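Local coordinates for protein vacuolar aminopeptidase 1 (Saccharomyces cerevisiae, PDB 5JGF) that removes amino acids, preferably neutral or hydrophobic ones, from the N-terminus of peptides and proteins as a dodecameric, zinc-dependent vacuolar enzyme, at residues I11-I16 against G246-I251; P259-R264 against I440-G445; R264-A269 against L341-N346; N346-P351 against P363-G368; I369-D374 against V400-I405. One frame throughout, in Å; residues are numbered along the deposited sequence.

In the fold
Interactions 2 and 3 lie deepest: both are buried, share helix 261-278 and meet at one zinc ion, to which each contributes an aspartate, while their own packing is apolar. Interaction 1, about 11 Å from interaction 2 between centres, is partly buried and relies on isoleucine packing and bridging waters; its strand belongs to the same small antiparallel sheet as the 440-445 segment. Interaction 4 is also buried but joins two segments that are mostly loop, with proline and leucine contacts and one backbone bond. Interaction 5, partly buried at the edge of the large mixed sheet, is by contrast held by regular strand pairing. Gln401 and Val364 link interactions 4 and 5.

Interaction 1: I11-I16 against G246-I251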
# COMPACT_ATOMS: atom_id res chain seq x y z
N ILE D 11 10.98 -40.63 -40.63
CA ILE D 11 11.43 -39.24 -40.70
C ILE D 11 11.43 -38.61 -39.31
O ILE D 11 12.28 -37.76 -39.01
CB ILE D 11 10.57 -38.41 -41.68
CG1 ILE D 11 11.27 -37.08 -41.99
CG2 ILE D 11 9.19 -38.15 -41.09
CD1 ILE D 11 12.64 -37.25 -42.61
N ALA D 12 10.50 -39.02 -38.46
CA ALA D 12 10.44 -38.50 -37.09
C ALA D 12 11.72 -38.90 -36.37
O ALA D 12 12.31 -38.10 -35.64
CB ALA D 12 9.22 -39.06 -36.35
N GLN D 13 12.16 -40.14 -36.57
CA GLN D 13 13.38 -40.63 -35.94
C GLN D 13 14.61 -39.92 -36.51
O GLN D 13 15.55 -39.61 -35.77
CB GLN D 13 13.54 -42.14 -36.14
CG GLN D 13 12.65 -42.99 -35.24
CD GLN D 13 12.84 -42.68 -33.77
OE1 GLN D 13 13.97 -42.58 -33.28
NE2 GLN D 13 11.74 -42.54 -33.04
N GLU D 14 14.61 -39.67 -37.81
CA GLU D 14 15.73 -38.98 -38.44
C GLU D 14 15.84 -37.59 -37.83
O GLU D 14 16.95 -37.11 -37.59
CB GLU D 14 15.52 -38.86 -39.96
CG GLU D 14 15.74 -40.14 -40.74
CD GLU D 14 17.13 -40.71 -40.56
OE1 GLU D 14 18.11 -39.93 -40.55
OE2 GLU D 14 17.26 -41.95 -40.43
N PHE D 15 14.70 -36.95 -37.60
CA PHE D 15 14.69 -35.62 -37.01
C PHE D 15 15.28 -35.66 -35.60
O PHE D 15 16.10 -34.82 -35.24
CB PHE D 15 13.27 -35.05 -36.95
CG PHE D 15 13.18 -33.71 -36.28
CD1 PHE D 15 13.79 -32.59 -36.85
CD2 PHE D 15 12.52 -33.56 -35.06
CE1 PHE D 15 13.74 -31.34 -36.21
CE2 PHE D 15 12.47 -32.33 -34.41
CZ PHE D 15 13.08 -31.21 -34.99
N ILE D 16 14.85 -36.63 -34.81
CA ILE D 16 15.36 -36.77 -33.44
C ILE D 16 16.88 -36.94 -33.45
O ILE D 16 17.59 -36.30 -32.67
CB ILE D 16 14.69 -37.97 -32.72
CG1 ILE D 16 13.24 -37.62 -32.37
CG2 ILE D 16 15.49 -38.36 -31.48
CD1 ILE D 16 12.44 -38.77 -31.79
N GLY D 246 15.92 -36.80 -27.97
CA GLY D 246 14.49 -36.70 -28.18
C GLY D 246 13.83 -38.07 -28.10
O GLY D 246 14.51 -39.10 -28.24
N THR D 247 12.52 -38.10 -27.90
CA THR D 247 11.79 -39.35 -27.79
C THR D 247 10.36 -39.25 -28.31
O THR D 247 9.74 -38.18 -28.26
CB THR D 247 11.70 -39.80 -26.31
OG1 THR D 247 13.00 -39.75 -25.71
CG2 THR D 247 11.15 -41.21 -26.22
N ILE D 248 9.85 -40.36 -28.82
CA ILE D 248 8.46 -40.39 -29.27
C ILE D 248 7.70 -40.68 -27.99
O ILE D 248 8.06 -41.59 -27.25
CB ILE D 248 8.23 -41.54 -30.29
CG1 ILE D 248 8.97 -41.22 -31.59
CG2 ILE D 248 6.74 -41.72 -30.54
CD1 ILE D 248 8.57 -39.88 -32.21
N GLY D 249 6.66 -39.90 -27.71
CA GLY D 249 5.92 -40.09 -26.47
C GLY D 249 4.41 -40.08 -26.58
O GLY D 249 3.85 -39.93 -27.67
N GLY D 250 3.76 -40.22 -25.43
CA GLY D 250 2.32 -40.26 -25.39
C GLY D 250 1.95 -41.73 -25.33
O GLY D 250 2.66 -42.57 -25.89
N ILE D 251 0.86 -42.06 -24.65
CA ILE D 251 0.44 -43.45 -24.53
C ILE D 251 0.19 -44.09 -25.89
O ILE D 251 0.33 -45.31 -26.05
CB ILE D 251 -0.82 -43.57 -23.63
CG1 ILE D 251 -0.96 -45.02 -23.15
CG2 ILE D 251 -2.06 -43.13 -24.40
CD1 ILE D 251 -1.96 -45.19 -22.01
O HOH W 1 11.86 -42.63 -29.62
O HOH W 2 16.89 -35.29 -30.20
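Ile16 drives its two outer methyl groups into the backbone of Gly246 and Thr247. CG1 stands anti to the carbonyl carbon (chi1 -73°), and CD1 at the end of that branch lies 3.9 Å from Thr247 N and 4.0 Å from Ile248 CD1. The other branch, CG2, rests 3.5 Å from Gly246 O. An alanine in place of Ile16 would probably leave Ile248 CD1 with Ala12 CB alone of the helix methyls and open a gap over Gly246 and Thr247. One turn earlier in the helix, Gln13 NE2 lies 3.4 Å from Ile248 CG1. No direct hydrogen bond joins the segments; a water ties Ile16 O to Gly246 N, and another accepts from Ile248 N and, weakly, from Gln13 NE2. Gly250 and Ile251 make backbone hydrogen bonds to a second subunit. Helix 7-21 thus lies over strand 247-249, outermost of three antiparallel strands within this chain, and touches Leu256 of the middle one through Ile16, while Phe15 turns to helices 261-278 and 448-468.

Interaction 2: P259-R264 against I440-G445; sequences PRLDDR and IRAATG. With ZN (zinc ion), chain K; ZN (zinc ion), chain L.
The side chains of Pro259 and Arg441 lie side by side, pointing the same way; Pro259 CD meets the guanidinium obliquely, 3.8 Å from Arg441 NH2. Pro259 also serves a second guanidinium: its CG sits over one face of Arg260, offset toward the rim. The polar ends of both arginines bond outside the two segments. Arg260 reaches backbone oxygens of Ile19 and Asp242, while NH1 of Arg441 bonds Lys245 O and forms a salt bridge with Asp131 of a second subunit. The carboxylate of Asp262 is the third flat group, and each of its oxygens holds a different zinc ion: OD1 binds one at 2.0 Å, and OD2 binds the other at the same distance.

No hydrogen bond crosses the contact; carbon atoms pack on backbone and methyl groups. Pro259 CB lies 3.1 Å from Ile440 O. Leu261 has CG anti to its carbonyl carbon (chi1 -65°), and its CD1 lies 3.7 Å from Ala442 CB and 3.6 Å from Ala443 N, with Thr444 CG2 a little further off.

The peptide bond between Asp262 and Asp263 is cis. A bridging aspartate and a water shared by two zinc ions make this the co-catalytic centre of an M18 aminopeptidase; His91, Asp344 and a second water complete the shell of one ion, and Glu299 and His438 bind the other.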
# COMPACT_ATOMS: atom_id res chain seq x y z
N PRO D 259 14.54 -31.19 -27.65
CA PRO D 259 14.99 -29.83 -27.41
C PRO D 259 15.22 -29.08 -28.71
O PRO D 259 15.35 -29.68 -29.78
CB PRO D 259 16.29 -30.03 -26.65
CG PRO D 259 16.87 -31.24 -27.35
CD PRO D 259 15.65 -32.15 -27.45
N ARG D 260 15.25 -27.75 -28.61
CA ARG D 260 15.54 -26.87 -29.73
C ARG D 260 14.67 -27.03 -30.98
O ARG D 260 15.16 -26.91 -32.10
CB ARG D 260 17.03 -27.04 -30.08
CG ARG D 260 17.94 -26.97 -28.83
CD ARG D 260 19.42 -27.24 -29.12
NE ARG D 260 19.72 -28.62 -29.49
CZ ARG D 260 19.95 -29.61 -28.63
NH1 ARG D 260 20.21 -30.84 -29.08
NH2 ARG D 260 19.94 -29.39 -27.32
N LEU D 261 13.37 -27.27 -30.79
CA LEU D 261 12.45 -27.41 -31.92
C LEU D 261 12.30 -26.08 -32.69
O LEU D 261 12.17 -26.07 -33.90
CB LEU D 261 11.07 -27.89 -31.43
CG LEU D 261 10.96 -29.28 -30.82
CD1 LEU D 261 9.49 -29.60 -30.57
CD2 LEU D 261 11.56 -30.32 -31.77
N ASP D 262 12.30 -24.97 -31.96
CA ASP D 262 12.19 -23.65 -32.56
C ASP D 262 13.61 -23.18 -32.92
O ASP D 262 14.40 -22.93 -32.03
CB ASP D 262 11.60 -22.70 -31.50
CG ASP D 262 11.46 -21.26 -31.98
OD1 ASP D 262 11.74 -20.97 -33.15
OD2 ASP D 262 11.04 -20.41 -31.16
N ASP D 263 13.96 -23.10 -34.21
CA ASP D 263 13.11 -23.40 -35.37
C ASP D 263 13.75 -24.50 -36.24
O ASP D 263 13.59 -24.51 -37.46
CB ASP D 263 12.90 -22.09 -36.16
CG ASP D 263 11.96 -22.23 -37.35
OD1 ASP D 263 11.00 -23.02 -37.28
OD2 ASP D 263 12.16 -21.53 -38.37
N ARG D 264 14.49 -25.41 -35.62
CA ARG D 264 15.15 -26.47 -36.38
C ARG D 264 14.13 -27.47 -36.89
O ARG D 264 14.40 -28.26 -37.80
CB ARG D 264 16.22 -27.13 -35.50
CG ARG D 264 17.40 -26.19 -35.27
CD ARG D 264 18.32 -26.55 -34.12
NE ARG D 264 19.28 -25.46 -33.94
CZ ARG D 264 20.26 -25.44 -33.05
NH1 ARG D 264 20.43 -26.47 -32.23
NH2 ARG D 264 21.06 -24.38 -32.96
N ILE D 440 13.43 -25.77 -22.61
CA ILE D 440 14.67 -26.45 -22.93
C ILE D 440 14.30 -27.78 -23.62
O ILE D 440 15.11 -28.37 -24.34
CB ILE D 440 15.52 -26.71 -21.67
CG1 ILE D 440 16.94 -27.12 -22.09
CG2 ILE D 440 14.87 -27.76 -20.78
CD1 ILE D 440 17.92 -27.26 -20.95
N ARG D 441 13.07 -28.24 -23.42
CA ARG D 441 12.61 -29.48 -24.06
C ARG D 441 11.14 -29.30 -24.44
O ARG D 441 10.26 -29.27 -23.58
CB ARG D 441 12.79 -30.68 -23.13
CG ARG D 441 12.59 -32.05 -23.81
CD ARG D 441 12.93 -33.17 -22.85
NE ARG D 441 12.74 -34.52 -23.39
CZ ARG D 441 13.57 -35.12 -24.24
NH1 ARG D 441 13.30 -36.35 -24.66
NH2 ARG D 441 14.66 -34.50 -24.68
N ALA D 442 10.89 -29.18 -25.74
CA ALA D 442 9.55 -28.95 -26.26
C ALA D 442 8.86 -30.20 -26.80
O ALA D 442 9.36 -31.32 -26.65
CB ALA D 442 9.60 -27.86 -27.34
N ALA D 443 7.71 -30.00 -27.44
CA ALA D 443 6.96 -31.12 -27.99
C ALA D 443 6.10 -30.74 -29.19
O ALA D 443 5.62 -29.62 -29.30
CB ALA D 443 6.07 -31.72 -26.91
N THR D 444 5.93 -31.70 -30.09
CA THR D 444 5.09 -31.50 -31.27
C THR D 444 4.49 -32.87 -31.59
O THR D 444 4.70 -33.83 -30.84
CB THR D 444 5.92 -30.96 -32.47
OG1 THR D 444 5.04 -30.66 -33.56
CG2 THR D 444 6.96 -31.98 -32.92
N GLY D 445 3.71 -32.96 -32.66
CA GLY D 445 3.12 -34.24 -33.00
C GLY D 445 4.17 -35.14 -33.64
O GLY D 445 5.05 -34.66 -34.34
ZN ZN K . 11.28 -19.30 -34.12
ZN ZN L . 11.86 -18.59 -30.88
O HOH W 3 9.01 -19.39 -33.31
O HOH W 4 11.66 -17.77 -32.80

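Interaction 3: R264-A269 against L341-N346; sequences RLCSFA and LSADVN. With ZN (zinc ion), chain K.
The dinuclear zinc site of this aminopeptidase is flanked here by the packing of helix 261-278 on the end of strand 339-347, where Cys266 meets Ala343 and Val345. Cys266 CB lies 3.6 Å from Ala343 O and makes a methyl-to-methylene contact with Ala343 CB. Its sulphur is anti to the carbonyl carbon (chi1 -77°), and SG sits 3.8 Å from Val345 N, close also to the carbonyl carbon of Asp344. Leu265, the residue before Cys266, crosses Val345 at about a right angle. CG1 of Val345, anti to its own carbonyl carbon, is 4.0 Å from Leu265 CD2 and equally far from Cys266 SG, so the one methyl group touches both helix residues.

Strand 339-347 is an inner strand of the large mixed sheet, and the site lies at its C-terminal end. Between Ala343 and Val345, which point to the helix, Asp344 points away from it and grips one zinc ion with both oxygens, unevenly: OD1 at 2.1 Å and OD2 at 2.5 Å. His91 and Asp262 bind the same ion. A water on this zinc also donates to Val345 O at 3.0 Å, tying the backbone after Asp344 to the metal's shell. Val345 N donates to Asp263 OD1, linking the strand end to the residue after the bridging Asp262.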
# COMPACT_ATOMS: atom_id res chain seq x y z
N ARG D 264 14.49 -25.41 -35.62
CA ARG D 264 15.15 -26.47 -36.38
C ARG D 264 14.13 -27.47 -36.89
O ARG D 264 14.40 -28.26 -37.80
CB ARG D 264 16.22 -27.13 -35.50
CG ARG D 264 17.40 -26.19 -35.27
CD ARG D 264 18.32 -26.55 -34.12
NE ARG D 264 19.28 -25.46 -33.94
CZ ARG D 264 20.26 -25.44 -33.05
NH1 ARG D 264 20.43 -26.47 -32.23
NH2 ARG D 264 21.06 -24.38 -32.96
N LEU D 265 12.92 -27.43 -36.32
CA LEU D 265 11.84 -28.32 -36.76
C LEU D 265 11.45 -27.92 -38.19
O LEU D 265 11.40 -28.77 -39.09
CB LEU D 265 10.63 -28.18 -35.82
CG LEU D 265 9.34 -28.93 -36.15
CD1 LEU D 265 9.61 -30.41 -36.40
CD2 LEU D 265 8.36 -28.74 -34.99
N CYS D 266 11.19 -26.64 -38.40
CA CYS D 266 10.84 -26.15 -39.74
C CYS D 266 12.05 -26.17 -40.66
O CYS D 266 11.93 -26.46 -41.85
CB CYS D 266 10.29 -24.72 -39.68
SG CYS D 266 8.59 -24.59 -39.11
N SER D 267 13.22 -25.85 -40.12
CA SER D 267 14.44 -25.84 -40.93
C SER D 267 14.71 -27.22 -41.51
O SER D 267 14.98 -27.36 -42.70
CB SER D 267 15.64 -25.39 -40.09
OG SER D 267 15.53 -24.02 -39.76
N PHE D 268 14.61 -28.25 -40.67
CA PHE D 268 14.83 -29.63 -41.10
C PHE D 268 13.78 -30.04 -42.14
O PHE D 268 14.12 -30.57 -43.20
CB PHE D 268 14.76 -30.57 -39.90
CG PHE D 268 14.99 -32.02 -40.23
CD1 PHE D 268 16.29 -32.53 -40.31
CD2 PHE D 268 13.92 -32.88 -40.46
CE1 PHE D 268 16.51 -33.88 -40.60
CE2 PHE D 268 14.13 -34.23 -40.75
CZ PHE D 268 15.43 -34.73 -40.82
N ALA D 269 12.51 -29.80 -41.82
CA ALA D 269 11.43 -30.16 -42.73
C ALA D 269 11.58 -29.46 -44.08
O ALA D 269 11.35 -30.07 -45.13
CB ALA D 269 10.08 -29.81 -42.10
N LEU D 341 7.93 -18.21 -48.12
CA LEU D 341 7.26 -18.84 -47.00
C LEU D 341 8.21 -18.63 -45.83
O LEU D 341 9.32 -19.15 -45.83
CB LEU D 341 7.05 -20.35 -47.21
CG LEU D 341 6.14 -20.86 -48.33
CD1 LEU D 341 5.88 -22.35 -48.12
CD2 LEU D 341 4.82 -20.09 -48.33
N SER D 342 7.79 -17.83 -44.86
CA SER D 342 8.59 -17.60 -43.67
C SER D 342 8.14 -18.72 -42.75
O SER D 342 7.08 -18.64 -42.14
CB SER D 342 8.25 -16.24 -43.05
OG SER D 342 8.91 -16.08 -41.81
N ALA D 343 8.95 -19.78 -42.67
CA ALA D 343 8.60 -20.94 -41.86
C ALA D 343 9.22 -20.91 -40.47
O ALA D 343 10.41 -21.16 -40.30
CB ALA D 343 9.01 -22.22 -42.59
N ASP D 344 8.39 -20.61 -39.48
CA ASP D 344 8.83 -20.57 -38.09
C ASP D 344 7.72 -21.23 -37.28
O ASP D 344 6.54 -21.00 -37.51
CB ASP D 344 9.03 -19.12 -37.63
CG ASP D 344 9.87 -19.02 -36.37
OD1 ASP D 344 10.18 -20.07 -35.78
OD2 ASP D 344 10.23 -17.89 -35.97
N VAL D 345 8.11 -22.08 -36.34
CA VAL D 345 7.14 -22.79 -35.51
C VAL D 345 6.18 -21.83 -34.83
O VAL D 345 6.54 -20.71 -34.47
CB VAL D 345 7.85 -23.63 -34.43
CG1 VAL D 345 8.64 -24.75 -35.09
CG2 VAL D 345 8.78 -22.74 -33.60
N ASN D 346 4.93 -22.26 -34.69
CA ASN D 346 3.94 -21.45 -34.00
C ASN D 346 3.41 -22.29 -32.83
O ASN D 346 3.94 -23.36 -32.55
CB ASN D 346 2.81 -20.98 -34.93
CG ASN D 346 2.50 -21.97 -36.02
OD1 ASN D 346 2.42 -23.17 -35.78
ND2 ASN D 346 2.29 -21.47 -37.24
ZN ZN K . 11.28 -19.30 -34.12
O HOH W 3 9.01 -19.39 -33.31
O HOH W 4 11.66 -17.77 -32.80

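Interaction 4: N346-P351 against P363-G368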
# COMPACT_ATOMS: atom_id res chain seq x y z
N ASN D 346 4.93 -22.26 -34.69
CA ASN D 346 3.94 -21.45 -34.00
C ASN D 346 3.41 -22.29 -32.83
O ASN D 346 3.94 -23.36 -32.55
CB ASN D 346 2.81 -20.98 -34.93
CG ASN D 346 2.50 -21.97 -36.02
OD1 ASN D 346 2.42 -23.17 -35.78
ND2 ASN D 346 2.29 -21.47 -37.24
N HIS D 347 2.36 -21.81 -32.17
CA HIS D 347 1.87 -22.49 -30.98
C HIS D 347 0.74 -23.50 -31.05
O HIS D 347 -0.37 -23.17 -31.47
CB HIS D 347 1.48 -21.43 -29.94
CG HIS D 347 2.55 -20.41 -29.69
ND1 HIS D 347 3.68 -20.68 -28.96
CD2 HIS D 347 2.65 -19.12 -30.10
CE1 HIS D 347 4.44 -19.60 -28.91
NE2 HIS D 347 3.84 -18.64 -29.60
N LEU D 348 1.02 -24.72 -30.62
CA LEU D 348 0.00 -25.75 -30.55
C LEU D 348 -0.89 -25.39 -29.37
O LEU D 348 -0.42 -24.82 -28.39
CB LEU D 348 0.61 -27.12 -30.26
CG LEU D 348 1.08 -28.02 -31.41
CD1 LEU D 348 1.71 -29.28 -30.83
CD2 LEU D 348 -0.12 -28.37 -32.29
N TYR D 349 -2.17 -25.71 -29.48
CA TYR D 349 -3.10 -25.46 -28.39
C TYR D 349 -2.60 -26.22 -27.16
O TYR D 349 -2.30 -27.40 -27.25
CB TYR D 349 -4.48 -25.99 -28.77
CG TYR D 349 -5.54 -25.81 -27.70
CD1 TYR D 349 -6.10 -24.56 -27.46
CD2 TYR D 349 -5.98 -26.90 -26.95
CE1 TYR D 349 -7.10 -24.40 -26.48
CE2 TYR D 349 -6.97 -26.75 -25.97
CZ TYR D 349 -7.52 -25.50 -25.75
OH TYR D 349 -8.50 -25.34 -24.79
N ASN D 350 -2.50 -25.53 -26.03
CA ASN D 350 -2.08 -26.18 -24.78
C ASN D 350 -3.38 -26.27 -23.98
O ASN D 350 -3.90 -25.25 -23.52
CB ASN D 350 -1.06 -25.33 -24.02
CG ASN D 350 -0.55 -26.02 -22.77
OD1 ASN D 350 -1.32 -26.70 -22.07
ND2 ASN D 350 0.73 -25.85 -22.46
N PRO D 351 -3.92 -27.48 -23.80
CA PRO D 351 -5.18 -27.69 -23.07
C PRO D 351 -5.24 -27.18 -21.64
O PRO D 351 -6.34 -26.98 -21.10
CB PRO D 351 -5.38 -29.20 -23.16
CG PRO D 351 -3.98 -29.73 -23.15
CD PRO D 351 -3.28 -28.78 -24.11
N PRO D 363 -3.93 -24.45 -33.66
CA PRO D 363 -3.67 -25.74 -34.28
C PRO D 363 -3.59 -26.88 -33.26
O PRO D 363 -3.42 -26.65 -32.07
CB PRO D 363 -2.33 -25.52 -34.96
CG PRO D 363 -1.61 -24.67 -33.93
CD PRO D 363 -2.68 -23.68 -33.50
N VAL D 364 -3.73 -28.10 -33.76
CA VAL D 364 -3.64 -29.29 -32.92
C VAL D 364 -2.58 -30.18 -33.56
O VAL D 364 -2.17 -29.95 -34.69
CB VAL D 364 -4.99 -30.02 -32.81
CG1 VAL D 364 -6.02 -29.10 -32.15
CG2 VAL D 364 -5.47 -30.45 -34.19
N PRO D 365 -2.12 -31.21 -32.83
CA PRO D 365 -1.10 -32.11 -33.36
C PRO D 365 -1.50 -33.04 -34.51
O PRO D 365 -2.66 -33.41 -34.66
CB PRO D 365 -0.68 -32.93 -32.14
CG PRO D 365 -1.12 -32.08 -30.96
CD PRO D 365 -2.43 -31.53 -31.43
N ASN D 366 -0.50 -33.39 -35.32
CA ASN D 366 -0.64 -34.34 -36.42
C ASN D 366 -1.70 -34.08 -37.49
O ASN D 366 -2.29 -35.03 -38.03
CB ASN D 366 -0.83 -35.74 -35.83
CG ASN D 366 0.24 -36.07 -34.80
OD1 ASN D 366 1.43 -35.90 -35.07
ND2 ASN D 366 -0.17 -36.52 -33.63
N VAL D 367 -1.93 -32.82 -37.81
CA VAL D 367 -2.91 -32.47 -38.83
C VAL D 367 -2.24 -31.86 -40.05
O VAL D 367 -2.44 -32.32 -41.17
CB VAL D 367 -3.95 -31.48 -38.27
CG1 VAL D 367 -4.83 -30.94 -39.40
CG2 VAL D 367 -4.81 -32.17 -37.22
N GLY D 368 -1.43 -30.83 -39.83
CA GLY D 368 -0.75 -30.19 -40.95
C GLY D 368 -0.13 -28.86 -40.59
O GLY D 368 -0.13 -28.45 -39.42
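Tyr349 N donates to Pro363 O across two segments that are mostly loop, the only direct hydrogen bond between them. It is 3.0 Å long and close to straight, 168° at the hydrogen, and the donor sits nearly along the C=O axis. The chains come closest at Leu348 and Pro363, whose CA atoms are 5.2 Å apart. One residue earlier, the carbonyl of His347 is covered by the Pro363 ring, with Pro363 CD 3.1 Å from His347 O; that buried oxygen has no hydrogen-bonding partner in the model.

Leu348 and Pro363 carry most of the contact. The CG of Leu348 is anti to the carbonyl carbon, and beyond it the two methyl groups divide the work. CD2 pushes against the backbone between Val364 and Pro365, 3.3 Å from Val364 C and 3.5 Å from Pro365 N. CD1 meets the Pro365 ring at CG, 4.0 Å away, the two side chains crossing obliquely. Tyr349 adds only CB, beside Pro363 O; its ring turns away to stack on Phe362.

The ring of His347, a probable substrate-binding residue by analogy with relatives, meets Phe403 of the same chain and His169 of a second subunit, both edge-to-face. Segment 346-351 carries on from strand 339-347, with Asn346 and Leu348 still paired to Gln434 at the end of strand 426-434. The loop 363-368 leads into strand 369-372, and Pro363 is wedged against Ala433 on one strand and Gln401 and Phe403 on strand 400-403.

Interaction 5: I369-D374 against V400-I405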
# COMPACT_ATOMS: atom_id res chain seq x y z
N ILE D 369 0.40 -28.18 -41.60
CA ILE D 369 1.05 -26.89 -41.42
C ILE D 369 0.08 -25.88 -40.81
O ILE D 369 -1.13 -25.97 -41.01
CB ILE D 369 1.58 -26.35 -42.78
CG1 ILE D 369 2.74 -25.37 -42.55
CG2 ILE D 369 0.45 -25.69 -43.56
CD1 ILE D 369 4.03 -26.05 -42.10
N THR D 370 0.62 -24.92 -40.06
CA THR D 370 -0.21 -23.90 -39.43
C THR D 370 0.13 -22.52 -39.97
O THR D 370 1.28 -22.10 -39.95
CB THR D 370 -0.04 -23.90 -37.90
OG1 THR D 370 -0.48 -25.16 -37.38
CG2 THR D 370 -0.86 -22.78 -37.26
N LEU D 371 -0.90 -21.83 -40.45
CA LEU D 371 -0.73 -20.49 -40.99
C LEU D 371 -0.72 -19.52 -39.81
O LEU D 371 -1.56 -19.61 -38.91
CB LEU D 371 -1.90 -20.19 -41.92
CG LEU D 371 -1.68 -19.35 -43.19
CD1 LEU D 371 -0.44 -19.82 -43.94
CD2 LEU D 371 -2.92 -19.48 -44.05
N SER D 372 0.26 -18.61 -39.79
CA SER D 372 0.37 -17.63 -38.71
C SER D 372 -0.24 -16.32 -39.20
O SER D 372 0.24 -15.72 -40.17
CB SER D 372 1.84 -17.41 -38.33
OG SER D 372 2.40 -18.59 -37.79
N LEU D 373 -1.30 -15.89 -38.53
CA LEU D 373 -2.01 -14.68 -38.91
C LEU D 373 -1.99 -13.63 -37.82
O LEU D 373 -2.16 -13.94 -36.65
CB LEU D 373 -3.45 -15.04 -39.25
CG LEU D 373 -3.65 -16.11 -40.33
CD1 LEU D 373 -4.67 -17.13 -39.86
CD2 LEU D 373 -4.09 -15.45 -41.63
N ASP D 374 -1.79 -12.38 -38.23
CA ASP D 374 -1.78 -11.26 -37.29
C ASP D 374 -2.08 -9.97 -38.03
O ASP D 374 -1.42 -9.65 -39.02
CB ASP D 374 -0.43 -11.12 -36.60
CG ASP D 374 -0.45 -10.09 -35.50
OD1 ASP D 374 -1.00 -10.40 -34.43
OD2 ASP D 374 0.06 -8.97 -35.72
N VAL D 400 -4.52 -27.36 -43.67
CA VAL D 400 -3.97 -26.10 -43.18
C VAL D 400 -4.69 -25.66 -41.91
O VAL D 400 -5.92 -25.66 -41.85
CB VAL D 400 -4.13 -24.98 -44.24
CG1 VAL D 400 -3.63 -23.65 -43.69
CG2 VAL D 400 -3.35 -25.35 -45.49
N GLN D 401 -3.92 -25.30 -40.88
CA GLN D 401 -4.50 -24.85 -39.62
C GLN D 401 -4.21 -23.37 -39.45
O GLN D 401 -3.44 -22.79 -40.21
CB GLN D 401 -3.89 -25.63 -38.45
CG GLN D 401 -3.89 -27.13 -38.65
CD GLN D 401 -3.57 -27.87 -37.36
OE1 GLN D 401 -4.43 -28.02 -36.50
NE2 GLN D 401 -2.33 -28.31 -37.23
N TYR D 402 -4.84 -22.77 -38.44
CA TYR D 402 -4.66 -21.34 -38.18
C TYR D 402 -4.17 -21.03 -36.78
O TYR D 402 -4.49 -21.74 -35.82
CB TYR D 402 -5.99 -20.59 -38.29
CG TYR D 402 -6.59 -20.37 -39.66
CD1 TYR D 402 -5.89 -20.67 -40.82
CD2 TYR D 402 -7.86 -19.82 -39.77
CE1 TYR D 402 -6.45 -20.42 -42.08
CE2 TYR D 402 -8.42 -19.56 -41.01
CZ TYR D 402 -7.72 -19.86 -42.16
OH TYR D 402 -8.30 -19.57 -43.37
N PHE D 403 -3.38 -19.97 -36.66
CA PHE D 403 -2.96 -19.47 -35.36
C PHE D 403 -2.93 -17.95 -35.40
O PHE D 403 -2.29 -17.35 -36.27
CB PHE D 403 -1.59 -19.96 -34.90
CG PHE D 403 -1.18 -19.36 -33.57
CD1 PHE D 403 -0.46 -18.17 -33.52
CD2 PHE D 403 -1.64 -19.91 -32.38
CE1 PHE D 403 -0.22 -17.52 -32.30
CE2 PHE D 403 -1.41 -19.27 -31.15
CZ PHE D 403 -0.70 -18.08 -31.12
N GLN D 404 -3.66 -17.35 -34.47
CA GLN D 404 -3.72 -15.90 -34.31
C GLN D 404 -3.94 -15.69 -32.82
O GLN D 404 -4.60 -16.51 -32.17
CB GLN D 404 -4.87 -15.27 -35.11
CG GLN D 404 -4.93 -13.74 -34.95
CD GLN D 404 -5.79 -13.05 -36.01
OE1 GLN D 404 -5.70 -13.38 -37.20
NE2 GLN D 404 -6.60 -12.09 -35.59
N ILE D 405 -3.40 -14.62 -32.26
CA ILE D 405 -3.56 -14.35 -30.83
C ILE D 405 -4.92 -13.75 -30.51
O ILE D 405 -5.58 -13.19 -31.37
CB ILE D 405 -2.48 -13.36 -30.32
CG1 ILE D 405 -2.65 -12.00 -31.03
CG2 ILE D 405 -1.09 -13.92 -30.56
CD1 ILE D 405 -1.87 -10.86 -30.38
O HOH W 5 -1.49 -13.16 -34.16
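Segments 369-374 and 400-405 run parallel as neighbouring strands, joined by four backbone hydrogen bonds from Gln401 N to Ile369 O at one end to Leu373 N to Phe403 O, 2.9 Å and 177°, at the other. On one face, Tyr402 lies beside Leu371, whose CD2 comes within 4.2 Å of Tyr402 CE1. Leu373 CD1 sits over one face of the Tyr402 ring, offset toward the rim, 4.0 Å from the centroid in a CH-pi contact. An alanine in place of Tyr402 would probably leave Leu373 CD1 without its aromatic face and Glu390 without the hydroxyl it bonds. On the opposite face, chi1 of -63° sets Thr370 OG1 anti to the carbonyl carbon, leaving CG2 anti to the backbone N, 3.7 Å from Phe403 CB. Beyond, a water donates to Leu373 O and Asp374 OD1 and accepts from Ile405 N. In this beta-alpha-beta crossover through helix 383-396, the Leu371/Tyr402 face is mainly apolar, the Thr370/Phe403 face mixes polar and apolar groups, and water takes over where direct pairing ends.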